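PDB 1H2B: alcohol dehydrogenase from Aeropyrum pernix, which probably oxidises alcohols to aldehydes or ketones with NAD(+), as a zinc-dependent dehydrogenase of a hyperthermophilic archaeon. Local coordinates for residues B[164-169]-B[327-332]; B[193-198]-B[225-230]; B[205-208]-B[213-216]. All blocks are in the same frame, centred on the assembly; numbering follows the deposited sequence.

Interaction 1: residues B[164-169]-B[327-332]; sequences APLADA and VRVEVD. With ZN (zinc ion), chain J; OCA (octanoic acid (caprylic acid)), chain H.
Behind the catalytic-type zinc site of this medium-chain dehydrogenase, Pro-165 and Leu-166 at the start of helix 166-181 pack on Val-329, in the chain leading into strand 331-335, and on Val-331, its first residue. The contact is buried and apolar, with no hydrogen bond between the two segments. Val-329 spreads its two methyls over Pro-165 and Leu-166. CG1, set anti to the backbone N (chi1 -169°), lies against the proline ring, 3.6 Å from Pro-165 CB, while CG2 meets Leu-166 CD2 at 3.8 Å, the two side chains running antiparallel alongside each other. Val-331 lies roughly perpendicular to the proline side chain, its CG1 4.1 Å from Pro-165 CG. Arg-354 and Val-356 of strand 354-358 also touch the proline, and Leu-318 and Ala-322 of helix 312-323 touch Leu-166. One turn further, Asp-168 faces the metal and takes no part in this packing. With Cys-54 and His-79 it holds the zinc, and octanoic acid adds its own oxygen O1 at 1.9 Å. Asp-168 binds through one carboxylate oxygen, OD1, 2.0 Å from the zinc; the other, OD2, comes to 2.6 Å from O2 of the fatty acid.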
loop_
_atom_site.group_PDB
_atom_site.type_symbol
_atom_site.label_atom_id
_atom_site.label_comp_id
_atom_site.label_asym_id
_atom_site.label_seq_id
_atom_site.Cartn_x
_atom_site.Cartn_y
_atom_site.Cartn_z
ATOM N N ALA B 164 15.306 -3.647 -27.992
ATOM C CA ALA B 164 14.983 -2.243 -28.189
ATOM C C ALA B 164 13.594 -1.875 -27.640
ATOM O O ALA B 164 13.450 -0.857 -26.946
ATOM C CB ALA B 164 15.063 -1.808 -29.681
ATOM N N PRO B 165 12.565 -2.676 -27.958
ATOM C CA PRO B 165 11.225 -2.279 -27.501
ATOM C C PRO B 165 11.063 -2.234 -26.008
ATOM O O PRO B 165 10.081 -1.593 -25.595
ATOM C CB PRO B 165 10.314 -3.339 -28.140
ATOM C CG PRO B 165 11.079 -3.654 -29.411
ATOM C CD PRO B 165 12.483 -3.859 -28.851
ATOM N N LEU B 166 11.961 -2.828 -25.228
ATOM C CA LEU B 166 11.826 -2.730 -23.759
ATOM C C LEU B 166 11.919 -1.261 -23.297
ATOM O O LEU B 166 11.384 -0.896 -22.229
ATOM C CB LEU B 166 12.929 -3.572 -23.029
ATOM C CG LEU B 166 12.897 -5.042 -23.444
ATOM C CD1 LEU B 166 14.070 -5.676 -22.728
ATOM C CD2 LEU B 166 11.589 -5.746 -22.967
ATOM N N ALA B 167 12.579 -0.404 -24.101
ATOM C CA ALA B 167 12.841 0.984 -23.716
ATOM C C ALA B 167 11.604 1.875 -23.697
ATOM O O ALA B 167 11.605 2.912 -23.054
ATOM C CB ALA B 167 13.865 1.609 -24.674
ATOM N N ASP B 168 10.519 1.431 -24.340
ATOM C CA ASP B 168 9.302 2.237 -24.307
ATOM C C ASP B 168 8.062 1.324 -24.240
ATOM O O ASP B 168 7.299 1.360 -23.275
ATOM C CB ASP B 168 9.236 3.108 -25.546
ATOM C CG ASP B 168 8.089 4.051 -25.519
ATOM O OD1 ASP B 168 7.228 3.899 -26.433
ATOM O OD2 ASP B 168 7.954 4.940 -24.649
ATOM N N ALA B 169 7.880 0.482 -25.247
ATOM C CA ALA B 169 6.780 -0.496 -25.183
ATOM C C ALA B 169 6.861 -1.353 -23.926
ATOM O O ALA B 169 5.849 -1.497 -23.197
ATOM C CB ALA B 169 6.772 -1.421 -26.406
ATOM N N VAL B 327 10.797 -12.562 -20.404
ATOM C CA VAL B 327 10.029 -11.769 -21.327
ATOM C C VAL B 327 10.861 -11.650 -22.597
ATOM O O VAL B 327 12.088 -11.474 -22.555
ATOM C CB VAL B 327 9.632 -10.377 -20.720
ATOM C CG1 VAL B 327 10.848 -9.508 -20.494
ATOM C CG2 VAL B 327 8.666 -9.625 -21.640
ATOM N N ARG B 328 10.197 -11.767 -23.733
ATOM C CA ARG B 328 10.856 -11.629 -25.019
ATOM C C ARG B 328 9.938 -10.937 -26.012
ATOM O O ARG B 328 8.781 -11.292 -26.144
ATOM C CB ARG B 328 11.261 -12.992 -25.567
ATOM C CG ARG B 328 12.069 -12.851 -26.860
ATOM C CD ARG B 328 12.408 -14.185 -27.551
ATOM N NE ARG B 328 11.406 -14.539 -28.563
ATOM C CZ ARG B 328 11.176 -13.864 -29.694
ATOM N NH1 ARG B 328 11.884 -12.774 -30.000
ATOM N NH2 ARG B 328 10.227 -14.286 -30.524
ATOM N N VAL B 329 10.474 -9.948 -26.709
ATOM C CA VAL B 329 9.673 -9.144 -27.614
ATOM C C VAL B 329 9.655 -9.816 -28.970
ATOM O O VAL B 329 10.675 -10.315 -29.435
ATOM C CB VAL B 329 10.212 -7.684 -27.736
ATOM C CG1 VAL B 329 9.224 -6.797 -28.457
ATOM C CG2 VAL B 329 10.455 -7.087 -26.328
ATOM N N GLU B 330 8.474 -9.862 -29.561
ATOM C CA GLU B 330 8.272 -10.259 -30.942
ATOM C C GLU B 330 8.641 -9.080 -31.850
ATOM O O GLU B 330 7.965 -8.041 -31.856
ATOM C CB GLU B 330 6.810 -10.716 -31.114
ATOM C CG GLU B 330 6.450 -11.112 -32.538
ATOM C CD GLU B 330 7.113 -12.403 -32.985
ATOM O OE1 GLU B 330 7.239 -13.344 -32.151
ATOM O OE2 GLU B 330 7.518 -12.459 -34.171
ATOM N N VAL B 331 9.747 -9.234 -32.586
ATOM C CA VAL B 331 10.264 -8.118 -33.367
ATOM C C VAL B 331 10.228 -8.362 -34.868
ATOM O O VAL B 331 10.476 -9.463 -35.343
ATOM C CB VAL B 331 11.686 -7.643 -32.887
ATOM C CG1 VAL B 331 11.636 -7.204 -31.415
ATOM C CG2 VAL B 331 12.714 -8.735 -33.055
ATOM N N ASP B 332 9.921 -7.294 -35.578
ATOM C CA ASP B 332 9.905 -7.212 -37.022
ATOM C C ASP B 332 11.008 -6.198 -37.438
ATOM O O ASP B 332 10.828 -4.983 -37.360
ATOM C CB ASP B 332 8.492 -6.776 -37.407
ATOM C CG ASP B 332 8.297 -6.624 -38.887
ATOM O OD1 ASP B 332 8.941 -7.367 -39.646
ATOM O OD2 ASP B 332 7.550 -5.743 -39.370
HETATM ZN ZN ZN J . 6.106 5.128 -27.632
HETATM C C1 OCA H . 5.317 7.159 -25.681
HETATM C C2 OCA H . 4.359 8.272 -25.234
HETATM C C3 OCA H . 4.996 9.133 -24.130
HETATM C C4 OCA H . 4.312 10.468 -23.885
HETATM C C5 OCA H . 5.147 11.289 -22.903
HETATM C C6 OCA H . 4.399 12.539 -22.446
HETATM C C7 OCA H . 5.142 13.341 -21.383
HETATM C C8 OCA H . 4.315 14.557 -21.008
HETATM O O1 OCA H . 5.048 6.464 -26.700
HETATM O O2 OCA H . 6.348 6.914 -25.021
#

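Interaction 2: residues B[193-198]-B[225-230]; sequences VGVGGL and KLAERL. With NAJ (nicotinamide-adenine-dinucleotide (acidic form)), chain I.
A small apolar contact in the Rossmann fold joins the glycine-rich turn under the dinucleotide to helix 221-229: Val-195 presses both methyls on Ala-227 and reaches Leu-226. Val-195 CG2 lies 3.9 Å from Ala-227 CB, and CG1, anti to the backbone N (chi1 -173°), extends to Leu-226 CD2 at 4.3 Å. Val-195 centres an inverse gamma turn, and its backbone N is bonded to Asp-218 OD1, whose other oxygen binds the cofactor; a second-shell bond thus ties turn and ligand together. Gly-194 and Gly-196 are the first two glycines of what is probably a Rossmann-type GxGxxG motif. A side chain at Gly-196 would collide with O5B; its absence lets the dinucleotide lie close to the backbone. Gly-197 N donates to cofactor O2A at 2.9 Å. Leu-198 N donates to O2N of the other phosphate at 2.9 Å, almost straight at 176°. The Leu-198 side chain reaches from this nicotinamide-side phosphate, CD1 3.4 Å from O2N, to the nicotinamide ring, CD2 3.9 Å from C5N. With alanine at this position the amide bond would stay, but the nicotinamide would probably lose its neighbour and be freer to shift. The chemistry is divided: methyls bind the turn to the neighbouring helix, while its amides donate to the pyrophosphate oxygens, whose negative charge the helix N terminus is likely to stabilise.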
loop_
_atom_site.group_PDB
_atom_site.type_symbol
_atom_site.label_atom_id
_atom_site.label_comp_id
_atom_site.label_asym_id
_atom_site.label_seq_id
_atom_site.Cartn_x
_atom_site.Cartn_y
_atom_site.Cartn_z
ATOM N N VAL B 193 -6.224 -5.507 -23.427
ATOM C CA VAL B 193 -6.913 -5.160 -24.664
ATOM C C VAL B 193 -5.916 -4.533 -25.617
ATOM O O VAL B 193 -5.374 -3.455 -25.327
ATOM C CB VAL B 193 -8.046 -4.155 -24.353
ATOM C CG1 VAL B 193 -8.733 -3.713 -25.659
ATOM C CG2 VAL B 193 -9.024 -4.755 -23.348
ATOM N N GLY B 194 -5.674 -5.213 -26.766
ATOM C CA GLY B 194 -4.698 -4.759 -27.726
ATOM C C GLY B 194 -3.414 -5.519 -27.582
ATOM O O GLY B 194 -2.634 -5.193 -26.689
ATOM N N VAL B 195 -3.232 -6.543 -28.424
ATOM C CA VAL B 195 -2.037 -7.388 -28.367
ATOM C C VAL B 195 -1.041 -6.847 -29.382
ATOM O O VAL B 195 -0.630 -7.543 -30.326
ATOM C CB VAL B 195 -2.375 -8.891 -28.587
ATOM C CG1 VAL B 195 -1.102 -9.782 -28.357
ATOM C CG2 VAL B 195 -3.493 -9.338 -27.664
ATOM N N GLY B 196 -0.676 -5.581 -29.150
ATOM C CA GLY B 196 0.195 -4.851 -30.045
ATOM C C GLY B 196 1.621 -4.816 -29.560
ATOM O O GLY B 196 2.070 -5.729 -28.861
ATOM N N GLY B 197 2.348 -3.763 -29.927
ATOM C CA GLY B 197 3.744 -3.694 -29.499
ATOM C C GLY B 197 3.851 -3.677 -27.983
ATOM O O GLY B 197 4.646 -4.413 -27.401
ATOM N N LEU B 198 3.027 -2.846 -27.325
ATOM C CA LEU B 198 2.974 -2.872 -25.878
ATOM C C LEU B 198 2.204 -4.118 -25.363
ATOM O O LEU B 198 2.665 -4.807 -24.432
ATOM C CB LEU B 198 2.257 -1.621 -25.357
ATOM C CG LEU B 198 3.141 -0.422 -25.170
ATOM C CD1 LEU B 198 3.579 0.177 -26.504
ATOM C CD2 LEU B 198 2.358 0.574 -24.317
ATOM N N LYS B 225 -3.663 -15.413 -32.011
ATOM C CA LYS B 225 -2.752 -16.545 -31.894
ATOM C C LYS B 225 -1.470 -16.177 -31.144
ATOM O O LYS B 225 -0.946 -16.984 -30.356
ATOM C CB LYS B 225 -2.412 -17.066 -33.317
ATOM C CG LYS B 225 -3.603 -17.730 -34.017
ATOM C CD LYS B 225 -3.354 -17.828 -35.527
ATOM C CE LYS B 225 -2.694 -19.119 -35.895
ATOM N NZ LYS B 225 -2.705 -19.334 -37.376
ATOM N N LEU B 226 -0.953 -14.964 -31.384
ATOM C CA LEU B 226 0.256 -14.520 -30.677
ATOM C C LEU B 226 -0.027 -14.522 -29.162
ATOM O O LEU B 226 0.775 -15.018 -28.344
ATOM C CB LEU B 226 0.695 -13.128 -31.153
ATOM C CG LEU B 226 1.856 -12.483 -30.404
ATOM C CD1 LEU B 226 3.155 -13.301 -30.619
ATOM C CD2 LEU B 226 2.041 -11.066 -30.922
ATOM N N ALA B 227 -1.178 -13.957 -28.785
ATOM C CA ALA B 227 -1.531 -13.962 -27.374
ATOM C C ALA B 227 -1.631 -15.367 -26.789
ATOM O O ALA B 227 -1.169 -15.615 -25.690
ATOM C CB ALA B 227 -2.851 -13.191 -27.133
ATOM N N GLU B 228 -2.236 -16.292 -27.532
ATOM C CA GLU B 228 -2.250 -17.712 -27.126
ATOM C C GLU B 228 -0.843 -18.303 -26.884
ATOM O O GLU B 228 -0.602 -18.944 -25.845
ATOM C CB GLU B 228 -3.003 -18.529 -28.178
ATOM C CG GLU B 228 -4.509 -18.293 -28.181
ATOM C CD GLU B 228 -5.264 -19.129 -29.207
ATOM O OE1 GLU B 228 -4.730 -19.402 -30.301
ATOM O OE2 GLU B 228 -6.415 -19.494 -28.921
ATOM N N ARG B 229 0.077 -18.077 -27.813
ATOM C CA ARG B 229 1.446 -18.580 -27.637
ATOM C C ARG B 229 2.146 -17.951 -26.455
ATOM O O ARG B 229 3.046 -18.560 -25.861
ATOM C CB ARG B 229 2.308 -18.378 -28.884
ATOM C CG ARG B 229 1.745 -18.925 -30.155
ATOM C CD ARG B 229 2.760 -18.923 -31.286
ATOM N NE ARG B 229 3.095 -17.587 -31.797
ATOM C CZ ARG B 229 2.370 -16.937 -32.713
ATOM N NH1 ARG B 229 1.261 -17.485 -33.193
ATOM N NH2 ARG B 229 2.772 -15.741 -33.170
ATOM N N LEU B 230 1.750 -16.722 -26.108
ATOM C CA LEU B 230 2.407 -16.009 -25.022
ATOM C C LEU B 230 1.753 -16.264 -23.682
ATOM O O LEU B 230 2.194 -15.728 -22.661
ATOM C CB LEU B 230 2.460 -14.503 -25.338
ATOM C CG LEU B 230 3.310 -14.132 -26.548
ATOM C CD1 LEU B 230 3.186 -12.652 -26.849
ATOM C CD2 LEU B 230 4.796 -14.520 -26.344
HETATM P PA NAJ I . 0.093 -1.080 -31.852
HETATM O O1A NAJ I . -0.417 -0.434 -33.110
HETATM O O2A NAJ I . 1.330 -1.990 -31.920
HETATM O O5B NAJ I . -0.994 -2.042 -31.186
HETATM C C5B NAJ I . -2.389 -1.711 -31.145
HETATM C C4B NAJ I . -3.086 -3.059 -31.070
HETATM O O4B NAJ I . -4.480 -2.793 -30.816
HETATM C C3B NAJ I . -2.956 -3.895 -32.344
HETATM O O3B NAJ I . -2.560 -5.246 -32.057
HETATM C C2B NAJ I . -4.382 -3.773 -32.863
HETATM O O2B NAJ I . -4.780 -4.845 -33.730
HETATM C C1B NAJ I . -5.236 -3.715 -31.590
HETATM N N9A NAJ I . -6.574 -3.152 -31.766
HETATM C C8A NAJ I . -7.034 -2.156 -32.639
HETATM N N7A NAJ I . -8.359 -1.940 -32.415
HETATM C C5A NAJ I . -8.751 -2.789 -31.420
HETATM C C6A NAJ I . -9.950 -3.017 -30.791
HETATM N N6A NAJ I . -11.082 -2.384 -31.127
HETATM N N1A NAJ I . -9.986 -3.916 -29.757
HETATM C C2A NAJ I . -8.876 -4.651 -29.379
HETATM N N3A NAJ I . -7.707 -4.438 -30.024
HETATM C C4A NAJ I . -7.652 -3.525 -31.030
HETATM O O3 NAJ I . 0.308 0.103 -30.812
HETATM P PN NAJ I . 1.408 0.246 -29.639
HETATM O O1N NAJ I . 2.629 0.846 -30.164
HETATM O O2N NAJ I . 1.478 -1.018 -28.878
HETATM O O5D NAJ I . 0.716 1.417 -28.785
HETATM C C5D NAJ I . -0.506 1.119 -28.113
HETATM C C4D NAJ I . -1.127 2.412 -27.610
HETATM O O4D NAJ I . -0.346 2.869 -26.492
HETATM C C3D NAJ I . -1.084 3.559 -28.619
HETATM O O3D NAJ I . -2.187 4.440 -28.340
HETATM C C2D NAJ I . 0.231 4.272 -28.272
HETATM O O2D NAJ I . 0.321 5.604 -28.694
HETATM C C1D NAJ I . 0.136 4.168 -26.739
HETATM N N1N NAJ I . 1.346 4.393 -25.949
HETATM C C2N NAJ I . 1.154 4.837 -24.674
HETATM C C3N NAJ I . 2.242 5.012 -23.837
HETATM C C7N NAJ I . 2.028 5.558 -22.463
HETATM O O7N NAJ I . 3.152 5.777 -21.759
HETATM N N7N NAJ I . 0.841 5.765 -21.885
HETATM C C4N NAJ I . 3.582 4.717 -24.255
HETATM C C5N NAJ I . 3.685 4.091 -25.529
HETATM C C6N NAJ I . 2.590 3.970 -26.363
#

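Interaction 3: residues B[205-208]-B[213-216]; sequences LLKV and TVIA
Val-214 has CG1 anti to the backbone N (chi1 177°), which turns CG2 toward helix 197-209, where Leu-206 and Lys-207 receive it. The lysine chain, bent at chi2 (-61°) and chi3 (-62°), curls, which brings CD to the valine. Lys-207 CD approaches Val-214 CG2 to 3.7 Å, the two side chains meeting at a slant. The same methyl lies 3.9 Å from Leu-206 CB, and the two helix carbons come to it from directions about a right angle apart. The backbones stay 7.2 Å apart at their nearest CA atoms, Leu-206 and Val-214, and no hydrogen bond spans them. This is the packing inside a beta-alpha-beta crossover: strand 189-193, helix 197-209 and strand 213-218 follow one another, and the helix covers one face of the parallel Rossmann sheet. Ile-192 of the first strand touches both Leu-206 and Val-214, adding to the hydrophobic layer, and Val-177 of helix 166-181 packs on Leu-206 as well. Thr-213 packs on Gln-324 of a neighbouring subunit, and Lys-207 on Lys-326 of that subunit. The lysine therefore serves two chemistries. Its CD packs on the buried valine, while NZ lies at long range from Asp-233 OD1, an ion pair that is probably only weak; the same OD1 accepts the hydrogen bond of Val-214 N, which ties the carboxylate more firmly to the strand backbone than to the lysine charge.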
loop_
_atom_site.group_PDB
_atom_site.type_symbol
_atom_site.label_atom_id
_atom_site.label_comp_id
_atom_site.label_asym_id
_atom_site.label_seq_id
_atom_site.Cartn_x
_atom_site.Cartn_y
_atom_site.Cartn_z
ATOM N N LEU B 205 3.992 -10.279 -19.264
ATOM C CA LEU B 205 4.213 -9.774 -17.931
ATOM C C LEU B 205 3.095 -10.117 -16.953
ATOM O O LEU B 205 3.385 -10.342 -15.803
ATOM C CB LEU B 205 4.425 -8.249 -17.984
ATOM C CG LEU B 205 5.691 -7.819 -18.715
ATOM C CD1 LEU B 205 5.727 -6.290 -18.809
ATOM C CD2 LEU B 205 6.917 -8.277 -17.944
ATOM N N LEU B 206 1.846 -10.124 -17.414
ATOM C CA LEU B 206 0.720 -10.508 -16.556
ATOM C C LEU B 206 0.924 -11.960 -16.079
ATOM O O LEU B 206 0.623 -12.280 -14.929
ATOM C CB LEU B 206 -0.616 -10.310 -17.248
ATOM C CG LEU B 206 -1.074 -8.838 -17.459
ATOM C CD1 LEU B 206 -2.164 -8.744 -18.522
ATOM C CD2 LEU B 206 -1.550 -8.325 -16.055
ATOM N N LYS B 207 1.474 -12.814 -16.940
ATOM C CA LYS B 207 1.732 -14.194 -16.491
ATOM C C LYS B 207 2.889 -14.369 -15.505
ATOM O O LYS B 207 2.881 -15.306 -14.686
ATOM C CB LYS B 207 1.963 -15.096 -17.717
ATOM C CG LYS B 207 0.758 -15.227 -18.646
ATOM C CD LYS B 207 -0.473 -15.842 -17.978
ATOM C CE LYS B 207 -0.193 -17.263 -17.504
ATOM N NZ LYS B 207 -1.450 -17.956 -17.128
ATOM N N VAL B 208 3.911 -13.534 -15.641
ATOM C CA VAL B 208 5.097 -13.539 -14.823
ATOM C C VAL B 208 4.824 -12.860 -13.483
ATOM O O VAL B 208 5.357 -13.293 -12.433
ATOM C CB VAL B 208 6.256 -12.741 -15.562
ATOM C CG1 VAL B 208 7.413 -12.472 -14.618
ATOM C CG2 VAL B 208 6.690 -13.505 -16.787
ATOM N N THR B 213 -6.077 -14.796 -14.163
ATOM C CA THR B 213 -6.524 -15.401 -15.435
ATOM C C THR B 213 -6.511 -14.287 -16.484
ATOM O O THR B 213 -7.184 -13.272 -16.290
ATOM C CB THR B 213 -7.927 -15.983 -15.261
ATOM O OG1 THR B 213 -7.848 -17.059 -14.294
ATOM C CG2 THR B 213 -8.388 -16.643 -16.536
ATOM N N VAL B 214 -5.797 -14.521 -17.583
ATOM C CA VAL B 214 -5.531 -13.477 -18.575
ATOM C C VAL B 214 -6.449 -13.660 -19.782
ATOM O O VAL B 214 -6.435 -14.714 -20.441
ATOM C CB VAL B 214 -4.079 -13.516 -19.024
ATOM C CG1 VAL B 214 -3.841 -12.472 -20.114
ATOM C CG2 VAL B 214 -3.164 -13.265 -17.810
ATOM N N ILE B 215 -7.274 -12.652 -20.071
ATOM C CA ILE B 215 -8.148 -12.668 -21.269
ATOM C C ILE B 215 -7.583 -11.593 -22.229
ATOM O O ILE B 215 -7.535 -10.391 -21.852
ATOM C CB ILE B 215 -9.602 -12.307 -20.912
ATOM C CG1 ILE B 215 -10.169 -13.276 -19.830
ATOM C CG2 ILE B 215 -10.491 -12.314 -22.195
ATOM C CD1 ILE B 215 -11.483 -12.795 -19.219
ATOM N N ALA B 216 -7.126 -11.979 -23.419
ATOM C CA ALA B 216 -6.505 -10.986 -24.335
ATOM C C ALA B 216 -7.493 -10.689 -25.448
ATOM O O ALA B 216 -8.096 -11.639 -26.026
ATOM C CB ALA B 216 -5.209 -11.504 -24.933
#

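Overall arrangement
From the N terminus, residues 164-169 open the largest loop, which interaction 1 closes only at 327-332, bringing the start of helix 166-181 against the chain entering strand 331-335. Within that span lies the parallel sheet of the Rossmann domain. There interaction 2 closes a shorter loop, from the turn at 193-198 to helix 221-229, and interaction 3 a tight one within it, from helix 197-209 to strand 213-218. The three loops are concentric; none cross. Ala-216 lies against both Val-195 and Ala-227, so interactions 2 and 3 share a continuous core, while Ala-169 packs on Gly-197 and Leu-198, joining the zinc side to the cofactor side.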